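PDB 6FTH: extracellular solute-binding protein, family 1 from Bifidobacterium longum subsp. infantis, which probably binds human milk oligosaccharides outside the cell and hands them to an ABC transporter for uptake. Local coordinates for residues I197-R202 / T292-G297; V179-K184 / E264-A269; Q153-N158 / I314-A319; S212-L217 / K252-Y257. All blocks are in the same frame, centred on the assembly; numbering follows the deposited sequence.

Contact 1 of 4, residues I197-R202 / T292-G297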
loop_
_atom_site.group_PDB
_atom_site.type_symbol
_atom_site.label_atom_id
_atom_site.label_comp_id
_atom_site.label_asym_id
_atom_site.label_seq_id
_atom_site.Cartn_x
_atom_site.Cartn_y
_atom_site.Cartn_z
ATOM N N ILE A 197 -1.584 -24.383 -11.627
ATOM C CA ILE A 197 -1.444 -24.066 -10.210
ATOM C C ILE A 197 -2.801 -23.541 -9.763
ATOM O O ILE A 197 -3.155 -22.404 -10.108
ATOM C CB ILE A 197 -0.357 -23.005 -10.003
ATOM C CG1 ILE A 197 1.001 -23.503 -10.518
ATOM C CG2 ILE A 197 -0.257 -22.649 -8.517
ATOM C CD1 ILE A 197 2.098 -22.425 -10.607
ATOM N N PRO A 198 -3.613 -24.325 -9.045
ATOM C CA PRO A 198 -4.975 -23.862 -8.772
ATOM C C PRO A 198 -5.014 -22.528 -8.054
ATOM O O PRO A 198 -5.735 -21.626 -8.487
ATOM C CB PRO A 198 -5.570 -25.016 -7.968
ATOM C CG PRO A 198 -4.806 -26.212 -8.465
ATOM C CD PRO A 198 -3.427 -25.722 -8.610
ATOM N N MET A 199 -4.266 -22.399 -6.967
ATOM C CA MET A 199 -4.138 -21.149 -6.230
ATOM C C MET A 199 -2.662 -20.960 -5.898
ATOM O O MET A 199 -2.004 -21.910 -5.461
ATOM C CB MET A 199 -4.974 -21.204 -4.947
ATOM C CG MET A 199 -4.875 -19.955 -4.119
ATOM S SD MET A 199 -6.125 -19.945 -2.807
ATOM C CE MET A 199 -5.916 -18.269 -2.122
ATOM N N ASN A 200 -2.149 -19.748 -6.123
ATOM C CA ASN A 200 -0.782 -19.391 -5.791
ATOM C C ASN A 200 -0.779 -18.284 -4.748
ATOM O O ASN A 200 -1.519 -17.302 -4.874
ATOM C CB ASN A 200 0.002 -18.960 -7.022
ATOM C CG ASN A 200 1.456 -19.366 -6.934
ATOM O OD1 ASN A 200 1.913 -19.867 -5.911
ATOM N ND2 ASN A 200 2.197 -19.109 -7.986
ATOM N N ILE A 201 0.045 -18.459 -3.714
ATOM C CA ILE A 201 0.165 -17.487 -2.640
ATOM C C ILE A 201 1.638 -17.149 -2.446
ATOM O O ILE A 201 2.529 -17.964 -2.715
ATOM C CB ILE A 201 -0.470 -17.999 -1.317
ATOM C CG1 ILE A 201 0.101 -19.363 -0.907
ATOM C CG2 ILE A 201 -1.990 -18.071 -1.438
ATOM C CD1 ILE A 201 -0.226 -19.767 0.541
ATOM N N ARG A 202 1.882 -15.932 -1.976
ATOM C CA ARG A 202 3.208 -15.440 -1.635
ATOM C C ARG A 202 3.706 -16.053 -0.338
ATOM O O ARG A 202 2.925 -16.384 0.559
ATOM C CB ARG A 202 3.151 -13.933 -1.386
ATOM C CG ARG A 202 3.065 -13.088 -2.648
ATOM C CD ARG A 202 3.114 -11.589 -2.320
ATOM N NE ARG A 202 3.667 -10.822 -3.444
ATOM C CZ ARG A 202 4.055 -9.552 -3.385
ATOM N NH1 ARG A 202 3.938 -8.858 -2.257
ATOM N NH2 ARG A 202 4.572 -8.974 -4.463
ATOM N N THR A 292 -2.158 -20.102 -13.555
ATOM C CA THR A 292 -2.675 -19.988 -12.192
ATOM C C THR A 292 -4.173 -19.710 -12.176
ATOM O O THR A 292 -4.674 -18.856 -12.911
ATOM C CB THR A 292 -1.929 -18.875 -11.481
ATOM O OG1 THR A 292 -0.526 -19.171 -11.468
ATOM C CG2 THR A 292 -2.418 -18.723 -10.034
ATOM N N GLY A 293 -4.890 -20.416 -11.300
ATOM C CA GLY A 293 -6.325 -20.270 -11.207
ATOM C C GLY A 293 -6.752 -19.079 -10.357
ATOM O O GLY A 293 -7.621 -18.299 -10.775
ATOM N N VAL A 294 -6.118 -18.923 -9.193
ATOM C CA VAL A 294 -6.494 -17.920 -8.194
ATOM C C VAL A 294 -5.221 -17.305 -7.617
ATOM O O VAL A 294 -4.278 -18.023 -7.276
ATOM C CB VAL A 294 -7.347 -18.554 -7.071
ATOM C CG1 VAL A 294 -7.552 -17.546 -5.917
ATOM C CG2 VAL A 294 -8.687 -19.049 -7.605
ATOM N N SER A 295 -5.195 -15.983 -7.491
ATOM C CA SER A 295 -4.067 -15.313 -6.855
ATOM C C SER A 295 -4.527 -13.966 -6.314
ATOM O O SER A 295 -5.607 -13.475 -6.650
ATOM C CB SER A 295 -2.872 -15.151 -7.800
ATOM O OG SER A 295 -3.180 -14.243 -8.826
ATOM N N PHE A 296 -3.696 -13.375 -5.461
ATOM C CA PHE A 296 -3.950 -12.034 -4.947
ATOM C C PHE A 296 -3.040 -11.035 -5.635
ATOM O O PHE A 296 -1.875 -11.338 -5.919
ATOM C CB PHE A 296 -3.733 -11.985 -3.430
ATOM C CG PHE A 296 -4.646 -12.882 -2.651
ATOM C CD1 PHE A 296 -5.978 -12.565 -2.482
ATOM C CD2 PHE A 296 -4.168 -14.040 -2.065
ATOM C CE1 PHE A 296 -6.812 -13.404 -1.749
ATOM C CE2 PHE A 296 -4.983 -14.877 -1.338
ATOM C CZ PHE A 296 -6.296 -14.561 -1.159
ATOM N N GLY A 297 -3.553 -9.839 -5.898
ATOM C CA GLY A 297 -2.728 -8.855 -6.565
ATOM C C GLY A 297 -3.379 -7.495 -6.647
ATOM O O GLY A 297 -4.403 -7.226 -6.010
HETATM O O HOH W 1 -1.243 -14.603 -4.583
#
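The Phe296 ring receives Ile201 and Met199 from residues 197-202, each from a different direction. Ile201 CG2 lies near the ring plane, at the edge, while the Met199 methyl comes in obliquely, with CE 3.6 Å from Phe296 CE2. Tyr258 of helix 249-263 and Met155 of strand 154-158 also touch this ring. The Asn200 amide turns to other partners, its ND2 bonding to Gln283 OE1 and Asp282 OD2; Asn200 CB rests 3.9 Å from Thr292 CG2. Met199 gets to the ring fully stretched, CG anti to the backbone N (chi1 179°), and on the way its CG passes 4.0 Å from Val294 CG1.

The two backbones run parallel, pairing Ile197 with Thr292 and Met199 with Val294. Between the pairs both chains turn a corner in step, at Pro198 and Gly293. Gly293 N donates to Ile197 O at 2.9 Å, and Asn200 N to Val294 O at 3.0 Å, a bond straight at the hydrogen (165°) that arrives nearly along the C=O axis. At the corner Val294 N to Pro198 O is a weak, bent bond. Farther on, where the backbones part, one water bridges them, donating to Asn200 O at 2.7 Å and accepting from Phe296 N.

The corner leaves little space: a beta carbon on Gly293 would stand 2.5 Å from Pro198 O. Direct bonds and the single water thus satisfy backbone groups in a buried strand pair, whose Met199, Val294 and Phe296 side chains make apolar contacts.

Contact 2 of 4, residues V179-K184 / E264-A269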
loop_
_atom_site.group_PDB
_atom_site.type_symbol
_atom_site.label_atom_id
_atom_site.label_comp_id
_atom_site.label_asym_id
_atom_site.label_seq_id
_atom_site.Cartn_x
_atom_site.Cartn_y
_atom_site.Cartn_z
ATOM N N VAL A 179 -13.700 -25.653 -6.703
ATOM C CA VAL A 179 -13.172 -25.039 -7.921
ATOM C C VAL A 179 -11.694 -25.357 -8.099
ATOM O O VAL A 179 -11.231 -25.678 -9.210
ATOM C CB VAL A 179 -13.411 -23.514 -7.875
ATOM C CG1 VAL A 179 -12.557 -22.802 -8.899
ATOM C CG2 VAL A 179 -14.888 -23.203 -8.041
ATOM N N LEU A 180 -10.915 -25.265 -7.018
ATOM C CA LEU A 180 -9.487 -25.488 -7.135
ATOM C C LEU A 180 -9.184 -26.933 -7.508
ATOM O O LEU A 180 -8.256 -27.184 -8.278
ATOM C CB LEU A 180 -8.795 -25.117 -5.826
ATOM C CG LEU A 180 -8.855 -23.629 -5.425
ATOM C CD1 LEU A 180 -8.168 -23.456 -4.118
ATOM C CD2 LEU A 180 -8.219 -22.740 -6.474
ATOM N N LYS A 181 -9.947 -27.896 -6.966
ATOM C CA LYS A 181 -9.763 -29.296 -7.358
ATOM C C LYS A 181 -10.027 -29.488 -8.842
ATOM O O LYS A 181 -9.323 -30.253 -9.514
ATOM C CB LYS A 181 -10.678 -30.204 -6.539
ATOM C CG LYS A 181 -10.268 -30.314 -5.062
ATOM C CD LYS A 181 -11.209 -31.142 -4.208
ATOM C CE LYS A 181 -10.678 -31.245 -2.766
ATOM N NZ LYS A 181 -11.686 -31.888 -1.842
ATOM N N ALA A 182 -11.055 -28.830 -9.365
ATOM C CA ALA A 182 -11.341 -28.901 -10.792
ATOM C C ALA A 182 -10.211 -28.306 -11.612
ATOM O O ALA A 182 -9.797 -28.876 -12.634
ATOM C CB ALA A 182 -12.647 -28.170 -11.072
ATOM N N PHE A 183 -9.681 -27.161 -11.183
ATOM C CA PHE A 183 -8.530 -26.573 -11.858
ATOM C C PHE A 183 -7.360 -27.536 -11.855
ATOM O O PHE A 183 -6.613 -27.630 -12.841
ATOM C CB PHE A 183 -8.106 -25.266 -11.167
ATOM C CG PHE A 183 -9.053 -24.087 -11.365
ATOM C CD1 PHE A 183 -10.145 -24.125 -12.224
ATOM C CD2 PHE A 183 -8.805 -22.914 -10.675
ATOM C CE1 PHE A 183 -10.959 -22.998 -12.377
ATOM C CE2 PHE A 183 -9.595 -21.806 -10.819
ATOM C CZ PHE A 183 -10.679 -21.837 -11.661
ATOM N N LYS A 184 -7.182 -28.270 -10.754
ATOM C CA LYS A 184 -6.027 -29.138 -10.640
ATOM C C LYS A 184 -6.122 -30.294 -11.623
ATOM O O LYS A 184 -5.122 -30.654 -12.249
ATOM C CB LYS A 184 -5.885 -29.649 -9.207
ATOM C CG LYS A 184 -4.627 -30.495 -9.011
ATOM C CD LYS A 184 -4.450 -31.006 -7.614
ATOM C CE LYS A 184 -3.094 -31.740 -7.444
ATOM N NZ LYS A 184 -1.867 -30.932 -7.821
ATOM N N GLU A 264 -3.632 -31.033 -0.354
ATOM C CA GLU A 264 -4.329 -31.547 -1.520
ATOM C C GLU A 264 -3.656 -31.159 -2.830
ATOM O O GLU A 264 -4.204 -31.447 -3.898
ATOM C CB GLU A 264 -5.796 -31.079 -1.490
ATOM C CG GLU A 264 -6.584 -31.699 -0.335
ATOM C CD GLU A 264 -8.020 -31.241 -0.231
ATOM O OE1 GLU A 264 -8.334 -30.052 -0.491
ATOM O OE2 GLU A 264 -8.861 -32.073 0.142
ATOM N N GLY A 265 -2.480 -30.534 -2.786
ATOM C CA GLY A 265 -1.809 -30.143 -4.000
ATOM C C GLY A 265 -2.456 -28.991 -4.725
ATOM O O GLY A 265 -2.253 -28.838 -5.938
ATOM N N LEU A 266 -3.237 -28.162 -4.026
ATOM C CA LEU A 266 -3.928 -27.053 -4.671
ATOM C C LEU A 266 -3.162 -25.741 -4.606
ATOM O O LEU A 266 -3.543 -24.780 -5.288
ATOM C CB LEU A 266 -5.310 -26.894 -4.062
ATOM C CG LEU A 266 -6.149 -28.183 -4.038
ATOM C CD1 LEU A 266 -7.454 -28.033 -3.294
ATOM C CD2 LEU A 266 -6.438 -28.683 -5.459
ATOM N N ILE A 267 -2.105 -25.688 -3.805
ATOM C CA ILE A 267 -1.152 -24.591 -3.710
ATOM C C ILE A 267 0.237 -25.215 -3.822
ATOM O O ILE A 267 0.428 -26.324 -3.312
ATOM C CB ILE A 267 -1.337 -23.863 -2.366
ATOM C CG1 ILE A 267 -2.680 -23.132 -2.373
ATOM C CG2 ILE A 267 -0.160 -22.951 -2.081
ATOM C CD1 ILE A 267 -3.088 -22.481 -1.047
ATOM N N PRO A 268 1.232 -24.561 -4.440
ATOM C CA PRO A 268 2.548 -25.214 -4.585
ATOM C C PRO A 268 3.151 -25.579 -3.239
ATOM O O PRO A 268 3.124 -24.793 -2.287
ATOM C CB PRO A 268 3.386 -24.163 -5.314
ATOM C CG PRO A 268 2.367 -23.368 -6.108
ATOM C CD PRO A 268 1.184 -23.281 -5.171
ATOM N N ALA A 269 3.704 -26.796 -3.172
ATOM C CA ALA A 269 4.284 -27.284 -1.927
ATOM C C ALA A 269 5.430 -26.403 -1.442
ATOM O O ALA A 269 5.664 -26.315 -0.235
ATOM C CB ALA A 269 4.772 -28.724 -2.111
#
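Lys181 and Lys184, one turn apart on helix 173-185, reach over to Glu264 and Gly265 at the end of helix 249-263. The charged interaction is loose: Lys181 NZ forms a weak salt bridge of 3.5 Å with Glu264 OE2. Glu177 is a second, distant ion-pair partner of this ammonium group, and its carboxylate lies close to that of Glu264, a like-charge approach that Lys181 would probably ease.

The firmer polar link is Lys184 NZ to Gly265 O, 2.8 Å, the donor tilted 27° from the carbonyl plane. An otherwise extended chain bends at its last torsion (chi4 56°) to place NZ there. An alanine at Lys184 would probably leave Gly265 O without this donor and take from Leu266 CD2 its contact with the lysine CD.

Apolar contact centres on Leu266, whose CD2 meets Lys184 CD at 3.7 Å, the two side chains crossing at about a right angle. Its CD1 lies 4.0 Å from Lys181 CG and 4.1 Å from Leu180 CB.

Gly265, with positive phi, is the C-prime residue of a Schellman motif in which Leu266 N bonds to Leu261 O and Gly265 N to Ile262 O; the helix end so formed packs on the neighbouring helix through Leu266.

Contact 3 of 4, residues Q153-N158 / I314-A319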
loop_
_atom_site.group_PDB
_atom_site.type_symbol
_atom_site.label_atom_id
_atom_site.label_comp_id
_atom_site.label_asym_id
_atom_site.label_seq_id
_atom_site.Cartn_x
_atom_site.Cartn_y
_atom_site.Cartn_z
ATOM N N GLN A 153 -5.462 -4.311 -2.586
ATOM C CA GLN A 153 -5.522 -5.751 -2.414
ATOM C C GLN A 153 -6.734 -6.315 -3.155
ATOM O O GLN A 153 -7.844 -5.790 -3.016
ATOM C CB GLN A 153 -5.678 -6.062 -0.925
ATOM C CG GLN A 153 -4.743 -5.304 -0.029
ATOM C CD GLN A 153 -3.297 -5.516 -0.384
ATOM O OE1 GLN A 153 -2.884 -6.627 -0.719
ATOM N NE2 GLN A 153 -2.511 -4.455 -0.289
ATOM N N HIS A 154 -6.528 -7.388 -3.935
ATOM C CA HIS A 154 -7.604 -8.017 -4.694
ATOM C C HIS A 154 -7.360 -9.511 -4.821
ATOM O O HIS A 154 -6.227 -9.979 -4.720
ATOM C CB HIS A 154 -7.737 -7.429 -6.112
ATOM C CG HIS A 154 -7.659 -5.957 -6.101
ATOM N ND1 HIS A 154 -6.458 -5.287 -6.066
ATOM C CD2 HIS A 154 -8.622 -5.013 -5.971
ATOM C CE1 HIS A 154 -6.682 -3.992 -5.959
ATOM N NE2 HIS A 154 -7.984 -3.801 -5.885
ATOM N N MET A 155 -8.441 -10.257 -5.066
ATOM C CA MET A 155 -8.390 -11.691 -5.311
ATOM C C MET A 155 -8.878 -11.922 -6.733
ATOM O O MET A 155 -10.011 -11.568 -7.064
ATOM C CB MET A 155 -9.292 -12.421 -4.314
ATOM C CG MET A 155 -9.270 -13.924 -4.436
ATOM S SD MET A 155 -10.336 -14.650 -3.173
ATOM C CE MET A 155 -10.012 -16.408 -3.385
ATOM N N PHE A 156 -8.029 -12.516 -7.565
ATOM C CA PHE A 156 -8.347 -12.777 -8.965
ATOM C C PHE A 156 -8.624 -14.256 -9.199
ATOM O O PHE A 156 -8.029 -15.132 -8.560
ATOM C CB PHE A 156 -7.190 -12.333 -9.861
ATOM C CG PHE A 156 -6.867 -10.872 -9.743
ATOM C CD1 PHE A 156 -7.832 -9.921 -9.994
ATOM C CD2 PHE A 156 -5.603 -10.450 -9.359
ATOM C CE1 PHE A 156 -7.539 -8.554 -9.885
ATOM C CE2 PHE A 156 -5.308 -9.095 -9.245
ATOM C CZ PHE A 156 -6.288 -8.148 -9.489
ATOM N N ILE A 157 -9.515 -14.535 -10.151
ATOM C CA ILE A 157 -9.765 -15.903 -10.593
ATOM C C ILE A 157 -9.809 -15.939 -12.114
ATOM O O ILE A 157 -10.184 -14.958 -12.767
ATOM C CB ILE A 157 -11.040 -16.485 -9.964
ATOM C CG1 ILE A 157 -11.123 -18.004 -10.140
ATOM C CG2 ILE A 157 -12.273 -15.823 -10.500
ATOM C CD1 ILE A 157 -12.017 -18.624 -9.107
ATOM N N ASN A 158 -9.408 -17.082 -12.673
ATOM C CA ASN A 158 -9.452 -17.311 -14.117
ATOM C C ASN A 158 -10.888 -17.659 -14.482
ATOM O O ASN A 158 -11.340 -18.796 -14.309
ATOM C CB ASN A 158 -8.469 -18.389 -14.552
ATOM C CG ASN A 158 -8.342 -18.419 -16.048
ATOM O OD1 ASN A 158 -9.362 -18.339 -16.743
ATOM N ND2 ASN A 158 -7.123 -18.426 -16.544
ATOM N N ILE A 314 -12.757 -11.127 -7.830
ATOM C CA ILE A 314 -13.971 -11.619 -7.183
ATOM C C ILE A 314 -14.073 -11.206 -5.725
ATOM O O ILE A 314 -13.056 -11.111 -5.017
ATOM C CB ILE A 314 -14.105 -13.147 -7.258
ATOM C CG1 ILE A 314 -12.889 -13.831 -6.645
ATOM C CG2 ILE A 314 -14.364 -13.567 -8.696
ATOM C CD1 ILE A 314 -13.082 -15.329 -6.425
ATOM N N PRO A 315 -15.287 -11.020 -5.226
ATOM C CA PRO A 315 -15.457 -10.905 -3.777
ATOM C C PRO A 315 -14.857 -12.132 -3.097
ATOM O O PRO A 315 -14.867 -13.242 -3.645
ATOM C CB PRO A 315 -16.975 -10.875 -3.612
ATOM C CG PRO A 315 -17.500 -10.380 -4.978
ATOM C CD PRO A 315 -16.578 -10.986 -5.946
ATOM N N VAL A 316 -14.345 -11.954 -1.886
ATOM C CA VAL A 316 -13.693 -13.099 -1.242
ATOM C C VAL A 316 -14.750 -14.115 -0.820
ATOM O O VAL A 316 -15.813 -13.724 -0.323
ATOM C CB VAL A 316 -12.846 -12.648 -0.048
ATOM C CG1 VAL A 316 -13.710 -12.230 1.175
ATOM C CG2 VAL A 316 -11.829 -13.744 0.349
ATOM N N PRO A 317 -14.525 -15.413 -1.004
ATOM C CA PRO A 317 -15.475 -16.404 -0.481
ATOM C C PRO A 317 -15.573 -16.362 1.040
ATOM O O PRO A 317 -14.582 -16.123 1.742
ATOM C CB PRO A 317 -14.894 -17.739 -0.973
ATOM C CG PRO A 317 -14.158 -17.358 -2.245
ATOM C CD PRO A 317 -13.496 -16.036 -1.866
ATOM N N SER A 318 -16.793 -16.621 1.550
ATOM C CA SER A 318 -17.065 -16.601 2.981
ATOM C C SER A 318 -16.534 -17.860 3.660
ATOM O O SER A 318 -16.664 -18.967 3.137
ATOM C CB SER A 318 -18.574 -16.517 3.231
ATOM O OG SER A 318 -19.170 -15.389 2.627
ATOM N N ALA A 319 -15.982 -17.688 4.854
ATOM C CA ALA A 319 -15.581 -18.813 5.674
ATOM C C ALA A 319 -16.819 -19.449 6.306
ATOM O O ALA A 319 -17.850 -18.795 6.473
ATOM C CB ALA A 319 -14.661 -18.319 6.775
#
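Met155 and Ile157, two residues apart on strand 154-158, point the same way and meet the chain that leaves the sheet at Ile314. Met155 reaches farther. Its CG is anti to the backbone N (chi1 -177°) and the rest of the chain is extended, so that its end and that of Pro317 approach tip to tip, SD lying 3.7 Å and CE 3.8 Å from Pro317 CD. Val316 meets the same thioether at about a right angle, its CG2 3.9 Å from Met155 SD. Closer to the strand, Met155 CG is 4.2 Å from Ile314 CG1.

Ile157 crosses Ile314 obliquely, branch against branch: CG2 of Ile157 is 3.6 Å from CG2 of Ile314 and 4.2 Å from its CD1. Ile314 holds CG1 between its backbone N and carbonyl carbon (chi1 57°), the crowded position, which leaves CG1 of Ile314 3.7 Å from Met155 O.

One hydrogen bond joins the two backbones. Ile314 N donates to Met155 O at 2.9 Å with an angle of 166° at the hydrogen, continuing the pairing that links Ile157 with Ile312. Beyond Ile314 the loop is held to the strand by side chains alone. On the flank of these residues, in helix 173-185, Leu176 touches Met155 and Phe183 touches Ile157, and Val294 of the adjacent strand touches both Met155 and Ile157.

The arrangement is that of an edge strand, 311-313, antiparallel to 154-158, whose chain peels off over the apolar face of a mixed sheet covered by a helix, consistent with an alpha/beta lobe of a type 2 periplasmic-binding-protein fold.

Contact 4 of 4, residues S212-L217 / K252-Y257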
loop_
_atom_site.group_PDB
_atom_site.type_symbol
_atom_site.label_atom_id
_atom_site.label_comp_id
_atom_site.label_asym_id
_atom_site.label_seq_id
_atom_site.Cartn_x
_atom_site.Cartn_y
_atom_site.Cartn_z
ATOM N N SER A 212 -0.894 -10.591 0.653
ATOM C CA SER A 212 -0.649 -11.658 1.604
ATOM C C SER A 212 -1.718 -12.745 1.492
ATOM O O SER A 212 -2.904 -12.428 1.337
ATOM C CB SER A 212 -0.733 -11.080 3.013
ATOM O OG SER A 212 -0.635 -12.108 3.982
ATOM N N PRO A 213 -1.353 -14.028 1.650
ATOM C CA PRO A 213 -2.379 -15.073 1.788
ATOM C C PRO A 213 -3.347 -14.770 2.920
ATOM O O PRO A 213 -4.484 -15.257 2.904
ATOM C CB PRO A 213 -1.577 -16.359 2.077
ATOM C CG PRO A 213 -0.188 -15.885 2.509
ATOM C CD PRO A 213 0.014 -14.559 1.787
ATOM N N MET A 214 -2.920 -13.971 3.900
ATOM C CA MET A 214 -3.825 -13.688 5.020
ATOM C C MET A 214 -4.922 -12.717 4.655
ATOM O O MET A 214 -5.733 -12.352 5.508
ATOM C CB MET A 214 -3.050 -13.219 6.251
ATOM C CG MET A 214 -2.116 -14.272 6.794
ATOM S SD MET A 214 -2.981 -15.830 6.980
ATOM C CE MET A 214 -1.653 -16.993 7.326
ATOM N N LEU A 215 -5.000 -12.301 3.406
ATOM C CA LEU A 215 -6.211 -11.636 2.953
ATOM C C LEU A 215 -7.449 -12.510 3.143
ATOM O O LEU A 215 -8.564 -11.978 3.151
ATOM C CB LEU A 215 -6.051 -11.212 1.504
ATOM C CG LEU A 215 -5.132 -10.025 1.262
ATOM C CD1 LEU A 215 -4.778 -9.957 -0.206
ATOM C CD2 LEU A 215 -5.787 -8.710 1.720
ATOM N N LEU A 216 -7.295 -13.830 3.305
ATOM C CA LEU A 216 -8.441 -14.684 3.635
ATOM C C LEU A 216 -9.017 -14.399 5.022
ATOM O O LEU A 216 -10.112 -14.883 5.330
ATOM C CB LEU A 216 -8.108 -16.179 3.481
ATOM C CG LEU A 216 -8.024 -16.678 2.037
ATOM C CD1 LEU A 216 -7.942 -18.198 2.061
ATOM C CD2 LEU A 216 -9.196 -16.248 1.188
ATOM N N LEU A 217 -8.332 -13.608 5.855
ATOM C CA LEU A 217 -8.969 -13.182 7.103
ATOM C C LEU A 217 -10.264 -12.434 6.833
ATOM O O LEU A 217 -11.201 -12.497 7.637
ATOM C CB LEU A 217 -8.035 -12.281 7.911
ATOM C CG LEU A 217 -6.911 -12.996 8.656
ATOM C CD1 LEU A 217 -5.792 -12.045 9.060
ATOM C CD2 LEU A 217 -7.490 -13.703 9.887
ATOM N N LYS A 252 -6.408 -18.968 13.123
ATOM C CA LYS A 252 -6.243 -20.419 13.169
ATOM C C LYS A 252 -7.004 -21.105 12.030
ATOM O O LYS A 252 -6.473 -22.010 11.380
ATOM C CB LYS A 252 -6.724 -20.950 14.523
ATOM C CG LYS A 252 -6.594 -22.483 14.654
ATOM C CD LYS A 252 -6.609 -23.040 16.093
ATOM C CE LYS A 252 -7.718 -22.501 16.944
ATOM N NZ LYS A 252 -7.699 -23.175 18.282
ATOM N N GLN A 253 -8.248 -20.700 11.787
ATOM C CA GLN A 253 -9.059 -21.325 10.748
ATOM C C GLN A 253 -8.499 -21.064 9.355
ATOM O O GLN A 253 -8.533 -21.957 8.500
ATOM C CB GLN A 253 -10.509 -20.871 10.873
ATOM C CG GLN A 253 -11.204 -21.392 12.159
ATOM C CD GLN A 253 -10.886 -22.864 12.453
ATOM O OE1 GLN A 253 -10.973 -23.717 11.567
ATOM N NE2 GLN A 253 -10.477 -23.157 13.692
ATOM N N VAL A 254 -7.999 -19.850 9.104
ATOM C CA VAL A 254 -7.356 -19.566 7.821
ATOM C C VAL A 254 -6.168 -20.492 7.612
ATOM O O VAL A 254 -5.972 -21.054 6.524
ATOM C CB VAL A 254 -6.925 -18.096 7.744
ATOM C CG1 VAL A 254 -6.021 -17.876 6.545
ATOM C CG2 VAL A 254 -8.140 -17.212 7.672
ATOM N N ILE A 255 -5.335 -20.643 8.649
ATOM C CA ILE A 255 -4.168 -21.513 8.545
ATOM C C ILE A 255 -4.585 -22.954 8.254
ATOM O O ILE A 255 -3.995 -23.626 7.389
ATOM C CB ILE A 255 -3.314 -21.396 9.820
ATOM C CG1 ILE A 255 -2.619 -20.031 9.865
ATOM C CG2 ILE A 255 -2.282 -22.522 9.839
ATOM C CD1 ILE A 255 -1.981 -19.684 11.189
ATOM N N LYS A 256 -5.613 -23.450 8.942
ATOM C CA LYS A 256 -6.048 -24.825 8.724
ATOM C C LYS A 256 -6.586 -25.008 7.307
ATOM O O LYS A 256 -6.348 -26.048 6.681
ATOM C CB LYS A 256 -7.085 -25.217 9.767
ATOM C CG LYS A 256 -6.477 -25.419 11.154
ATOM C CD LYS A 256 -7.519 -25.905 12.156
ATOM C CE LYS A 256 -7.728 -27.405 12.061
ATOM N NZ LYS A 256 -8.555 -27.909 13.191
ATOM N N TYR A 257 -7.308 -24.008 6.790
ATOM C CA TYR A 257 -7.823 -24.087 5.424
ATOM C C TYR A 257 -6.681 -24.151 4.434
ATOM O O TYR A 257 -6.682 -24.998 3.525
ATOM C CB TYR A 257 -8.746 -22.896 5.142
ATOM C CG TYR A 257 -9.385 -22.883 3.767
ATOM C CD1 TYR A 257 -10.315 -23.842 3.404
ATOM C CD2 TYR A 257 -9.085 -21.891 2.865
ATOM C CE1 TYR A 257 -10.905 -23.822 2.156
ATOM C CE2 TYR A 257 -9.676 -21.859 1.625
ATOM C CZ TYR A 257 -10.593 -22.811 1.290
ATOM O OH TYR A 257 -11.178 -22.773 0.043
#
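A short 3-10 turn carrying Met214 and Leu216 lies against helix 249-263 and meets it chiefly at Val254. The turn opens with an ST turn, Ser212 OG accepting from Met214 N at 2.9 Å. No hydrogen bond joins residues 212-217 to 252-257, where the contact is made by hydrocarbon and one sulphur; one step on along the helix, Tyr258 OH bonds to Pro213 O.

Val254 projects from the helix with its two methyls on different neighbours. CG1, anti to the backbone N (chi1 169°), lies 3.7 Å from Met214 SD and 4.1 Å from Leu216 CB. CG2 meets the backbone of the turn, 3.8 Å from Leu216 O, and also approaches Leu217 CD2. Met214 bends at chi2 (-49°), which brings its sulphur round to Val254, and its methyl CE goes on to Ile255 CG1 at 4.1 Å. Thr478 and Met482 of helix 457-484 also touch the Met214 side chain, and Thr478 touches Ile255 too.

On the other flank Leu216 and Tyr257 cross at about a right angle, CD1 of the leucine lying at the edge of the ring, near its plane, 3.9 Å from Tyr257 CD2. The phenol is held by others: its ring stacks on that of Trp173, and OH bonds to Trp173 O.

An alanine at Val254 would probably open a gap between turn and helix, leaving the Met214 sulphur and the Leu216 backbone without the methyls that touch them.

Between residues 212-217 and 252-257 the buried contact rests on the fit of apolar side chains, with the Tyr258-Pro213 bond beside it as a polar tie between turn and helix.

How the contacts relate
From the N terminus, strand 154-158 comes first and pairs last: contact 3 closes the longest loop, at residues 314-319, and encloses the other three contacts. Helix 173-185 and strand 197-199 then start contacts 2 and 1, which cross, because 264-269 returns to the helix before 292-297 returns to the strand. Contact 4 is the innermost, joining 212-217 to 252-257 within all three loops. Contacts 1 and 3 share one sheet, where strand 292-297 lies beside 154-158. Contacts 1 and 2 meet through Met199 N and Leu266 O, probably hydrogen-bonded. Together they tie helices 173-185 and 249-263 to that sheet.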